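Local coordinates for conserved hypothetical protein TM0937 (Thermotoga maritima, PDB 2ESH) that is of unknown function but, as a PadR-like protein of the helix-turn-helix clan, probably binds DNA as a transcriptional regulator, at residues E105-E108 with E109-K112; K87-L90 with R91-R95. All coordinates share one frame; numbering follows the deposited sequence.

Contact 1 (E105-E108 with E109-K112); sequences ETLE and ERIK
L107 and R110 meet on the surface of the long C-terminal alpha-helix 84-116, one turn apart, and their side chains run obliquely to one another. The methyl CD2 of L107 lies over one face of the R110 guanidinium, displaced toward its rim, with NH1 of R110 as its nearest atom at 4.1 Å. The arginine arrives there by a bend at its third torsion (chi3 61°), while its aliphatic part, CB to CD, passes alongside the carbonyl oxygen of T106. I111 lays CG1 close to the carbonyl oxygen of L107, and the backbone bond from I111 N to L107 O, 2.9 Å, is the shortest of the four i to i+4 bonds here. The bond from E109 N to E105 O is weak. K112 runs CB, CG and CD past the carbonyl oxygen of E108 and brings its ammonium group to E109 in a long salt bridge, NZ of K112 3.3 Å from OE2 of E109, whose hydrogen bond is weak. E109 bends at chi2 (-51°), with CG close to O of E105. A water could bridge OE2 of E109 and O of E105, though its 3.4 Å approach to the latter oxygen is weak.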
loop_
_atom_site.group_PDB
_atom_site.type_symbol
_atom_site.label_atom_id
_atom_site.label_comp_id
_atom_site.label_asym_id
_atom_site.label_seq_id
_atom_site.Cartn_x
_atom_site.Cartn_y
_atom_site.Cartn_z
ATOM N N GLU A 105 9.042 -18.065 6.404
ATOM C CA GLU A 105 8.845 -19.369 7.028
ATOM C C GLU A 105 10.039 -20.242 6.893
ATOM O O GLU A 105 10.220 -21.090 7.736
ATOM C CB GLU A 105 7.636 -20.123 6.475
ATOM C CG GLU A 105 6.323 -19.391 6.526
ATOM C CD GLU A 105 5.192 -20.210 5.776
ATOM O OE1 GLU A 105 5.371 -20.598 4.533
ATOM O OE2 GLU A 105 4.141 -20.439 6.469
ATOM N N THR A 106 10.871 -20.062 5.860
ATOM C CA THR A 106 12.099 -20.879 5.792
ATOM C C THR A 106 13.071 -20.404 6.877
ATOM O O THR A 106 13.702 -21.203 7.471
ATOM C CB THR A 106 12.855 -20.873 4.420
ATOM O OG1 THR A 106 13.267 -19.527 4.145
ATOM C CG2 THR A 106 11.957 -21.280 3.282
ATOM N N LEU A 107 13.160 -19.115 7.132
ATOM C CA LEU A 107 13.941 -18.577 8.257
ATOM C C LEU A 107 13.423 -19.006 9.600
ATOM O O LEU A 107 14.182 -19.433 10.399
ATOM C CB LEU A 107 13.817 -17.071 8.300
ATOM C CG LEU A 107 14.577 -16.410 7.213
ATOM C CD1 LEU A 107 14.449 -14.838 7.536
ATOM C CD2 LEU A 107 16.045 -16.921 7.220
ATOM N N GLU A 108 12.124 -18.862 9.832
ATOM C CA GLU A 108 11.494 -19.280 11.077
ATOM C C GLU A 108 11.945 -20.662 11.446
ATOM O O GLU A 108 12.302 -20.860 12.575
ATOM C CB GLU A 108 9.993 -19.212 11.030
ATOM C CG GLU A 108 9.455 -17.852 11.129
ATOM C CD GLU A 108 7.960 -17.857 11.236
ATOM O OE1 GLU A 108 7.280 -18.517 10.478
ATOM O OE2 GLU A 108 7.406 -17.174 12.070
ATOM N N GLU A 109 12.016 -21.581 10.480
ATOM C CA GLU A 109 12.324 -22.986 10.777
ATOM C C GLU A 109 13.802 -23.119 11.026
ATOM O O GLU A 109 14.264 -23.870 11.903
ATOM C CB GLU A 109 11.864 -23.942 9.654
ATOM C CG GLU A 109 10.294 -23.974 9.449
ATOM C CD GLU A 109 9.459 -24.209 10.777
ATOM O OE1 GLU A 109 9.743 -25.234 11.420
ATOM O OE2 GLU A 109 8.539 -23.405 11.181
ATOM N N ARG A 110 14.559 -22.349 10.279
ATOM C CA ARG A 110 15.999 -22.481 10.383
ATOM C C ARG A 110 16.405 -22.051 11.765
ATOM O O ARG A 110 17.279 -22.667 12.382
ATOM C CB ARG A 110 16.663 -21.669 9.295
ATOM C CG ARG A 110 16.877 -22.555 8.057
ATOM C CD ARG A 110 17.319 -21.721 6.874
ATOM N NE ARG A 110 18.570 -21.046 7.143
ATOM C CZ ARG A 110 19.120 -20.074 6.389
ATOM N NH1 ARG A 110 18.513 -19.617 5.292
ATOM N NH2 ARG A 110 20.275 -19.511 6.747
ATOM N N ILE A 111 15.707 -21.043 12.272
ATOM C CA ILE A 111 15.991 -20.460 13.563
ATOM C C ILE A 111 15.604 -21.380 14.689
ATOM O O ILE A 111 16.279 -21.414 15.736
ATOM C CB ILE A 111 15.260 -19.116 13.781
ATOM C CG1 ILE A 111 15.885 -18.039 12.876
ATOM C CG2 ILE A 111 15.355 -18.695 15.268
ATOM C CD1 ILE A 111 15.139 -16.751 12.793
ATOM N N LYS A 112 14.451 -22.045 14.529
ATOM C CA LYS A 112 13.941 -22.960 15.547
ATOM C C LYS A 112 14.915 -24.102 15.641
ATOM O O LYS A 112 15.228 -24.508 16.709
ATOM C CB LYS A 112 12.567 -23.512 15.168
ATOM C CG LYS A 112 11.425 -22.603 15.484
ATOM C CD LYS A 112 10.317 -22.845 14.492
ATOM C CE LYS A 112 9.026 -22.393 15.085
ATOM N NZ LYS A 112 8.065 -21.820 14.064
HETATM O O HOH W 1 7.437 -21.865 9.526
#

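Contact 2 (K87-L90 with R91-R95); sequences KLYL and REILR
Apolar contact between Y89, L90 and I93 marks the inward side of this stretch of alpha-helix. I93 directs its CD1 methyl between the two side chains of the preceding turn: CE2 of the Y89 ring is 3.7 Å from I93 CD1, and CD1 of L90 is 4.1 Å from the same methyl. Both neighbours cross the isoleucine obliquely. With CG of Y89 anti to its own backbone nitrogen (chi1 -177°), the ring stands beside both I93 and E92. A polar atom touches the ring too, since OE1 of E92 comes 3.7 Å from CD1 of Y89; the two side chains cross at about a right angle, with ring and carboxylate planes 56° apart. On the outer side, L88 CD2 sits 4.2 Å from R91 CD, near the plane of the guanidinium and at its edge. Backbone i to i+4 hydrogen bonds join the turns, from R91 N to K87 O through to L94 N to L90 O. The start of helix 84-116, which follows the two-stranded wing, packs on helix 8-24 of the PadR-like winged helix-turn-helix: Y89 and L90 rest on L19, I93 on W12 and S16, while Y89 stacks on F64 and L90 touches I82 of strand 77-82.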
loop_
_atom_site.group_PDB
_atom_site.type_symbol
_atom_site.label_atom_id
_atom_site.label_comp_id
_atom_site.label_asym_id
_atom_site.label_seq_id
_atom_site.Cartn_x
_atom_site.Cartn_y
_atom_site.Cartn_z
ATOM N N LYS A 87 -5.762 -3.439 -10.549
ATOM C CA LYS A 87 -5.993 -4.774 -10.039
ATOM C C LYS A 87 -4.966 -5.826 -10.505
ATOM O O LYS A 87 -4.585 -6.691 -9.722
ATOM C CB LYS A 87 -7.420 -5.265 -10.306
ATOM C CG LYS A 87 -8.438 -4.522 -9.507
ATOM C CD LYS A 87 -9.805 -5.062 -9.895
ATOM C CE LYS A 87 -10.840 -5.078 -8.730
ATOM N NZ LYS A 87 -11.872 -6.270 -8.797
ATOM N N LEU A 88 -4.504 -5.717 -11.725
ATOM C CA LEU A 88 -3.403 -6.583 -12.251
ATOM C C LEU A 88 -2.072 -6.319 -11.542
ATOM O O LEU A 88 -1.312 -7.223 -11.238
ATOM C CB LEU A 88 -3.272 -6.450 -13.795
ATOM C CG LEU A 88 -4.457 -7.095 -14.592
ATOM C CD1 LEU A 88 -4.444 -6.649 -16.022
ATOM C CD2 LEU A 88 -4.333 -8.672 -14.568
ATOM N N TYR A 89 -1.817 -5.068 -11.214
ATOM C CA TYR A 89 -0.606 -4.685 -10.458
ATOM C C TYR A 89 -0.717 -5.255 -9.072
ATOM O O TYR A 89 0.261 -5.864 -8.522
ATOM C CB TYR A 89 -0.469 -3.194 -10.439
ATOM C CG TYR A 89 0.743 -2.647 -9.772
ATOM C CD1 TYR A 89 1.982 -2.604 -10.441
ATOM C CD2 TYR A 89 0.660 -2.101 -8.522
ATOM C CE1 TYR A 89 3.092 -2.012 -9.857
ATOM C CE2 TYR A 89 1.781 -1.500 -7.917
ATOM C CZ TYR A 89 2.958 -1.439 -8.589
ATOM O OH TYR A 89 4.007 -0.881 -7.987
ATOM N N LEU A 90 -1.935 -5.227 -8.564
ATOM C CA LEU A 90 -2.208 -5.856 -7.274
ATOM C C LEU A 90 -1.990 -7.359 -7.163
ATOM O O LEU A 90 -1.557 -7.854 -6.085
ATOM C CB LEU A 90 -3.642 -5.534 -6.827
ATOM C CG LEU A 90 -3.978 -5.274 -5.342
ATOM C CD1 LEU A 90 -3.013 -4.407 -4.527
ATOM C CD2 LEU A 90 -5.359 -4.726 -5.208
ATOM N N ARG A 91 -2.409 -8.114 -8.178
ATOM C CA ARG A 91 -2.105 -9.548 -8.248
ATOM C C ARG A 91 -0.562 -9.775 -8.272
ATOM O O ARG A 91 -0.081 -10.710 -7.710
ATOM C CB ARG A 91 -2.686 -10.178 -9.512
ATOM C CG ARG A 91 -4.176 -10.329 -9.542
ATOM C CD ARG A 91 -4.650 -10.878 -10.963
ATOM N NE ARG A 91 -6.095 -10.816 -11.089
ATOM C CZ ARG A 91 -6.971 -11.576 -10.400
ATOM N NH1 ARG A 91 -6.589 -12.524 -9.512
ATOM N NH2 ARG A 91 -8.263 -11.387 -10.628
ATOM N N GLU A 92 0.184 -8.947 -8.957
ATOM C CA GLU A 92 1.638 -9.014 -8.882
ATOM C C GLU A 92 2.164 -8.778 -7.448
ATOM O O GLU A 92 3.110 -9.396 -7.068
ATOM C CB GLU A 92 2.248 -7.958 -9.784
ATOM C CG GLU A 92 2.126 -8.211 -11.327
ATOM C CD GLU A 92 2.960 -7.139 -12.138
ATOM O OE1 GLU A 92 2.898 -5.923 -11.814
ATOM O OE2 GLU A 92 3.741 -7.518 -13.058
ATOM N N ILE A 93 1.549 -7.906 -6.660
ATOM C CA ILE A 93 1.944 -7.636 -5.267
ATOM C C ILE A 93 1.568 -8.828 -4.428
ATOM O O ILE A 93 2.324 -9.273 -3.552
ATOM C CB ILE A 93 1.171 -6.417 -4.743
ATOM C CG1 ILE A 93 1.934 -5.159 -5.146
ATOM C CG2 ILE A 93 0.952 -6.514 -3.198
ATOM C CD1 ILE A 93 1.044 -3.940 -5.242
ATOM N N LEU A 94 0.405 -9.393 -4.743
ATOM C CA LEU A 94 -0.101 -10.505 -4.016
ATOM C C LEU A 94 0.903 -11.672 -4.213
ATOM O O LEU A 94 1.343 -12.276 -3.272
ATOM C CB LEU A 94 -1.536 -10.851 -4.472
ATOM C CG LEU A 94 -2.057 -12.199 -3.933
ATOM C CD1 LEU A 94 -2.325 -12.091 -2.415
ATOM C CD2 LEU A 94 -3.285 -12.696 -4.647
ATOM N N ARG A 95 1.332 -11.945 -5.427
ATOM C CA ARG A 95 2.182 -13.081 -5.620
ATOM C C ARG A 95 3.492 -12.877 -4.845
ATOM O O ARG A 95 4.081 -13.844 -4.305
ATOM C CB ARG A 95 2.475 -13.204 -7.126
ATOM C CG ARG A 95 3.633 -14.206 -7.435
ATOM C CD ARG A 95 3.672 -14.570 -8.879
ATOM N NE ARG A 95 2.577 -15.481 -9.217
ATOM C CZ ARG A 95 2.337 -15.975 -10.442
ATOM N NH1 ARG A 95 3.097 -15.640 -11.485
ATOM N NH2 ARG A 95 1.314 -16.775 -10.618
#

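Overall arrangement
Each contact joins successive turns of helix 84-116, with residues 96-104 between them; contact 2 comes first along the chain. Their centres are about 26 Å apart and their nearest atoms about 11 Å apart, so they do not touch. Contact 2, whose centre is about 11 Å from that of the chain, joins the helix to the PadR-like core through helix 8-24 and strand 77-82, and has one buried residue, I93. Contact 1, centred about 27 Å from the centre of the chain, belongs to the part of the helix that projects from this body, and none of its residues is buried. In PadR-like regulators a C-terminal helical region commonly mediates dimerisation, but the assembly here holds a single chain.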